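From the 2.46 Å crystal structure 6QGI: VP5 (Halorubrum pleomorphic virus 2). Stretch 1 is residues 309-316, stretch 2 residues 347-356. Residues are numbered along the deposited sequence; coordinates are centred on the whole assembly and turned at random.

Stretch 1, residues 309-316: DTGATLPG
Stretch 2 347-356: ADMSLVEGDW

How do the two backbones run? Thr-313 to Gly-316 is extended, and the weakly bonded strand around Glu-353 passes it nearly antiparallel, at 159°, with the axes 4.5 Å apart at closest. One bridge sets the register: Thr-313 pairs with Glu-353, CA to CA 5.1 Å, through hydrogen bonds from Thr-313 N to Glu-353 O (2.9 Å, 151°) and from Glu-353 N to Thr-313 O (3.0 Å, 172°). Farther along, Leu-314 CA lies 5.0 Å from Val-352 CA, and Gly-316 CA lies 4.3 Å from Ala-347 CA.

How does stretch 2 turn between these points? After extended Ala-347 (-145/158), a 3-10 segment covers Met-349 to Leu-351, with Leu-351 N bonded to Asp-348 O at 2.9 Å. Asp-348, chi1 t and chi2 1°, places OD1 3.1 Å from Ser-350 N and accepts its hydrogen bond.

Which side chains meet? Leu-314 (t, p) points its CA-to-CB bond sideways, yet its end comes nearer: CG lies 3.7 Å from Ala-347 CB, CD2 4.0 Å from Met-349 CE, and CD1 4.1 Å from Val-352 CB (chi1 p). Met-349 starts away, but m, m and a chi3 of 134° bring its methyl back to this apolar cluster. Pro-315, C-gamma endo, sets CD 3.9 Å from CB of Leu-351 (m, t).

What do the polar side chains and glycines do? Thr-313, chi1 51° (p), turns OG1 to within 3.3 Å of Glu-353 O, a weak hydrogen bond supplementing the backbone pair; Glu-353 (chi1 -94°, chi2 t, chi3 -74°) leads its carboxylate away. Gly-354, at 157/140, has no CB to jam against the preceding carbonyl or crowd Gly-311 O and Ala-312 CA. At Gly-316 (-176/179), an ideal CB would clash with Ala-347 CB at 2.8 Å.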

ATOM      1  N   ASP A 309       9.765   2.555  18.142  1.00 40.49           N
ATOM      2  CA  ASP A 309       8.573   2.449  18.990  1.00 40.59           C
ATOM      3  C   ASP A 309       8.289   1.033  19.539  1.00 43.82           C
ATOM      4  O   ASP A 309       7.625   0.924  20.570  1.00 43.70           O
ATOM      5  CB  ASP A 309       7.333   2.942  18.217  1.00 42.11           C
ATOM      6  CG  ASP A 309       7.182   4.455  18.115  1.00 55.75           C
ATOM      7  OD1 ASP A 309       8.199   5.172  18.289  1.00 57.28           O
ATOM      8  OD2 ASP A 309       6.051   4.922  17.849  1.00 61.69           O
ATOM      9  N   THR A 310       8.761  -0.034  18.862  1.00 39.29           N
ATOM     10  CA  THR A 310       8.487  -1.418  19.276  1.00 38.42           C
ATOM     11  C   THR A 310       9.746  -2.244  19.598  1.00 41.67           C
ATOM     12  O   THR A 310       9.663  -3.205  20.364  1.00 41.26           O
ATOM     13  CB  THR A 310       7.710  -2.136  18.173  1.00 44.15           C
ATOM     14  OG1 THR A 310       8.498  -2.119  16.984  1.00 41.55           O
ATOM     15  CG2 THR A 310       6.341  -1.518  17.915  1.00 41.93           C
ATOM     16  N   GLY A 311      10.864  -1.898  18.970  1.00 37.95           N
ATOM     17  CA  GLY A 311      12.140  -2.592  19.119  1.00 38.38           C
ATOM     18  C   GLY A 311      12.288  -3.776  18.184  1.00 40.70           C
ATOM     19  O   GLY A 311      13.165  -4.620  18.392  1.00 41.12           O
ATOM     20  N   ALA A 312      11.433  -3.844  17.141  1.00 35.56           N
ATOM     21  CA  ALA A 312      11.427  -4.923  16.153  1.00 35.08           C
ATOM     22  C   ALA A 312      12.567  -4.764  15.140  1.00 39.89           C
ATOM     23  O   ALA A 312      12.672  -3.728  14.478  1.00 38.48           O
ATOM     24  CB  ALA A 312      10.086  -4.978  15.440  1.00 34.38           C
ATOM     25  N   THR A 313      13.437  -5.793  15.056  1.00 38.34           N
ATOM     26  CA  THR A 313      14.593  -5.844  14.152  1.00 39.13           C
ATOM     27  C   THR A 313      14.219  -6.611  12.886  1.00 41.66           C
ATOM     28  O   THR A 313      13.623  -7.690  12.969  1.00 40.78           O
ATOM     29  CB  THR A 313      15.831  -6.444  14.839  1.00 51.94           C
ATOM     30  OG1 THR A 313      15.482  -7.686  15.452  1.00 55.29           O
ATOM     31  CG2 THR A 313      16.443  -5.508  15.869  1.00 50.35           C
ATOM     32  N   LEU A 314      14.564  -6.047  11.711  1.00 37.55           N
ATOM     33  CA  LEU A 314      14.214  -6.628  10.416  1.00 36.40           C
ATOM     34  C   LEU A 314      15.292  -6.354   9.338  1.00 39.45           C
ATOM     35  O   LEU A 314      15.587  -5.188   9.051  1.00 38.76           O
ATOM     36  CB  LEU A 314      12.842  -6.058   9.979  1.00 34.95           C
ATOM     37  CG  LEU A 314      12.169  -6.611   8.720  1.00 39.01           C
ATOM     38  CD1 LEU A 314      11.777  -8.081   8.879  1.00 39.77           C
ATOM     39  CD2 LEU A 314      10.942  -5.802   8.382  1.00 39.65           C
ATOM     40  N   PRO A 315      15.864  -7.414   8.707  1.00 35.59           N
ATOM     41  CA  PRO A 315      16.864  -7.188   7.647  1.00 35.77           C
ATOM     42  C   PRO A 315      16.222  -7.068   6.257  1.00 38.06           C
ATOM     43  O   PRO A 315      15.399  -7.903   5.881  1.00 37.70           O
ATOM     44  CB  PRO A 315      17.761  -8.428   7.742  1.00 38.92           C
ATOM     45  CG  PRO A 315      16.919  -9.483   8.445  1.00 43.16           C
ATOM     46  CD  PRO A 315      15.640  -8.858   8.930  1.00 37.26           C
ATOM     47  N   GLY A 316      16.610  -6.050   5.497  1.00 33.46           N
ATOM     48  CA  GLY A 316      16.065  -5.854   4.159  1.00 32.26           C
ATOM     49  C   GLY A 316      16.642  -4.709   3.356  1.00 36.06           C
ATOM     50  O   GLY A 316      17.524  -3.982   3.819  1.00 36.55           O
ATOM     51  N   ALA A 347      11.680  -6.989   2.748  1.00 28.90           N
ATOM     52  CA  ALA A 347      12.315  -7.864   3.727  1.00 29.75           C
ATOM     53  C   ALA A 347      11.612  -9.193   3.866  1.00 33.98           C
ATOM     54  O   ALA A 347      10.425  -9.311   3.565  1.00 32.13           O
ATOM     55  CB  ALA A 347      12.336  -7.172   5.080  1.00 30.30           C
ATOM     56  N   ASP A 348      12.350 -10.189   4.368  1.00 33.03           N
ATOM     57  CA  ASP A 348      11.799 -11.506   4.659  1.00 33.64           C
ATOM     58  C   ASP A 348      11.204 -11.424   6.063  1.00 37.23           C
ATOM     59  O   ASP A 348      11.948 -11.382   7.053  1.00 37.71           O
ATOM     60  CB  ASP A 348      12.865 -12.617   4.530  1.00 37.09           C
ATOM     61  CG  ASP A 348      12.348 -14.022   4.790  1.00 47.44           C
ATOM     62  OD1 ASP A 348      11.145 -14.168   5.062  1.00 47.93           O
ATOM     63  OD2 ASP A 348      13.152 -14.972   4.723  1.00 52.79           O
ATOM     64  N   MET A 349       9.855 -11.363   6.136  1.00 32.32           N
ATOM     65  CA  MET A 349       9.089 -11.252   7.382  1.00 31.50           C
ATOM     66  C   MET A 349       9.354 -12.424   8.322  1.00 35.78           C
ATOM     67  O   MET A 349       9.161 -12.288   9.529  1.00 35.63           O
ATOM     68  CB  MET A 349       7.579 -11.131   7.104  1.00 32.90           C
ATOM     69  CG  MET A 349       7.201  -9.878   6.327  1.00 35.89           C
ATOM     70  SD  MET A 349       7.625  -8.335   7.172  1.00 39.98           S
ATOM     71  CE  MET A 349       8.381  -7.428   5.827  1.00 36.57           C
ATOM     72  N   SER A 350       9.849 -13.552   7.779  1.00 33.08           N
ATOM     73  CA  SER A 350      10.207 -14.738   8.552  1.00 34.13           C
ATOM     74  C   SER A 350      11.451 -14.476   9.437  1.00 38.36           C
ATOM     75  O   SER A 350      11.742 -15.267  10.340  1.00 38.36           O
ATOM     76  CB  SER A 350      10.449 -15.927   7.625  1.00 38.51           C
ATOM     77  OG  SER A 350      10.372 -17.153   8.332  1.00 49.52           O
ATOM     78  N   LEU A 351      12.162 -13.355   9.190  1.00 34.46           N
ATOM     79  CA  LEU A 351      13.367 -12.993   9.931  1.00 35.16           C
ATOM     80  C   LEU A 351      13.121 -11.869  10.970  1.00 39.65           C
ATOM     81  O   LEU A 351      14.086 -11.407  11.592  1.00 40.29           O
ATOM     82  CB  LEU A 351      14.507 -12.609   8.966  1.00 35.44           C
ATOM     83  CG  LEU A 351      15.032 -13.727   8.043  1.00 40.65           C
ATOM     84  CD1 LEU A 351      15.946 -13.171   6.975  1.00 40.63           C
ATOM     85  CD2 LEU A 351      15.744 -14.827   8.825  1.00 44.11           C
ATOM     86  N   VAL A 352      11.841 -11.484  11.209  1.00 35.30           N
ATOM     87  CA  VAL A 352      11.491 -10.462  12.205  1.00 34.86           C
ATOM     88  C   VAL A 352      11.833 -10.981  13.628  1.00 41.01           C
ATOM     89  O   VAL A 352      11.476 -12.105  13.997  1.00 40.79           O
ATOM     90  CB  VAL A 352      10.017  -9.961  12.091  1.00 37.23           C
ATOM     91  CG1 VAL A 352       8.999 -11.015  12.542  1.00 37.00           C
ATOM     92  CG2 VAL A 352       9.813  -8.648  12.847  1.00 36.27           C
ATOM     93  N   GLU A 353      12.581 -10.169  14.382  1.00 39.28           N
ATOM     94  CA  GLU A 353      13.004 -10.446  15.757  1.00 40.87           C
ATOM     95  C   GLU A 353      12.701  -9.239  16.639  1.00 45.88           C
ATOM     96  O   GLU A 353      12.318  -8.187  16.125  1.00 44.76           O
ATOM     97  CB  GLU A 353      14.505 -10.771  15.801  1.00 43.78           C
ATOM     98  CG  GLU A 353      14.838 -12.247  15.738  1.00 55.84           C
ATOM     99  CD  GLU A 353      16.293 -12.532  16.052  1.00 78.34           C
ATOM    100  OE1 GLU A 353      17.157 -12.251  15.190  1.00 71.97           O
ATOM    101  OE2 GLU A 353      16.571 -13.029  17.168  1.00 74.36           O
ATOM    102  N   GLY A 354      12.893  -9.382  17.946  1.00 43.93           N
ATOM    103  CA  GLY A 354      12.676  -8.275  18.865  1.00 43.94           C
ATOM    104  C   GLY A 354      12.406  -8.687  20.288  1.00 49.43           C
ATOM    105  O   GLY A 354      11.673  -9.648  20.531  1.00 49.16           O
ATOM    106  N   ASP A 355      12.988  -7.944  21.238  1.00 47.28           N
ATOM    107  CA  ASP A 355      12.804  -8.194  22.659  1.00 47.97           C
ATOM    108  C   ASP A 355      11.373  -7.846  23.065  1.00 51.22           C
ATOM    109  O   ASP A 355      10.839  -6.807  22.658  1.00 50.48           O
ATOM    110  CB  ASP A 355      13.826  -7.402  23.493  1.00 50.81           C
ATOM    111  CG  ASP A 355      13.916  -7.844  24.941  1.00 63.80           C
ATOM    112  OD1 ASP A 355      14.288  -9.017  25.185  1.00 65.47           O
ATOM    113  OD2 ASP A 355      13.632  -7.014  25.833  1.00 69.90           O
ATOM    114  N   TRP A 356      10.738  -8.759  23.812  1.00 47.20           N
ATOM    115  CA  TRP A 356       9.382  -8.594  24.323  1.00 45.61           C
ATOM    116  C   TRP A 356       9.462  -8.199  25.800  1.00 49.22           C
ATOM    117  O   TRP A 356      10.121  -8.877  26.591  1.00 50.15           O
ATOM    118  CB  TRP A 356       8.555  -9.870  24.115  1.00 44.02           C
ATOM    119  CG  TRP A 356       7.091  -9.676  24.367  1.00 43.85           C
ATOM    120  CD1 TRP A 356       6.428  -9.899  25.536  1.00 46.94           C
ATOM    121  CD2 TRP A 356       6.113  -9.192  23.435  1.00 42.32           C
ATOM    122  NE1 TRP A 356       5.095  -9.594  25.390  1.00 45.27           N
ATOM    123  CE2 TRP A 356       4.871  -9.166  24.107  1.00 45.66           C
ATOM    124  CE3 TRP A 356       6.163  -8.788  22.089  1.00 42.68           C
ATOM    125  CZ2 TRP A 356       3.688  -8.751  23.482  1.00 43.77           C
ATOM    126  CZ3 TRP A 356       4.989  -8.383  21.469  1.00 43.00           C
ATOM    127  CH2 TRP A 356       3.771  -8.362  22.163  1.00 43.24           C
TER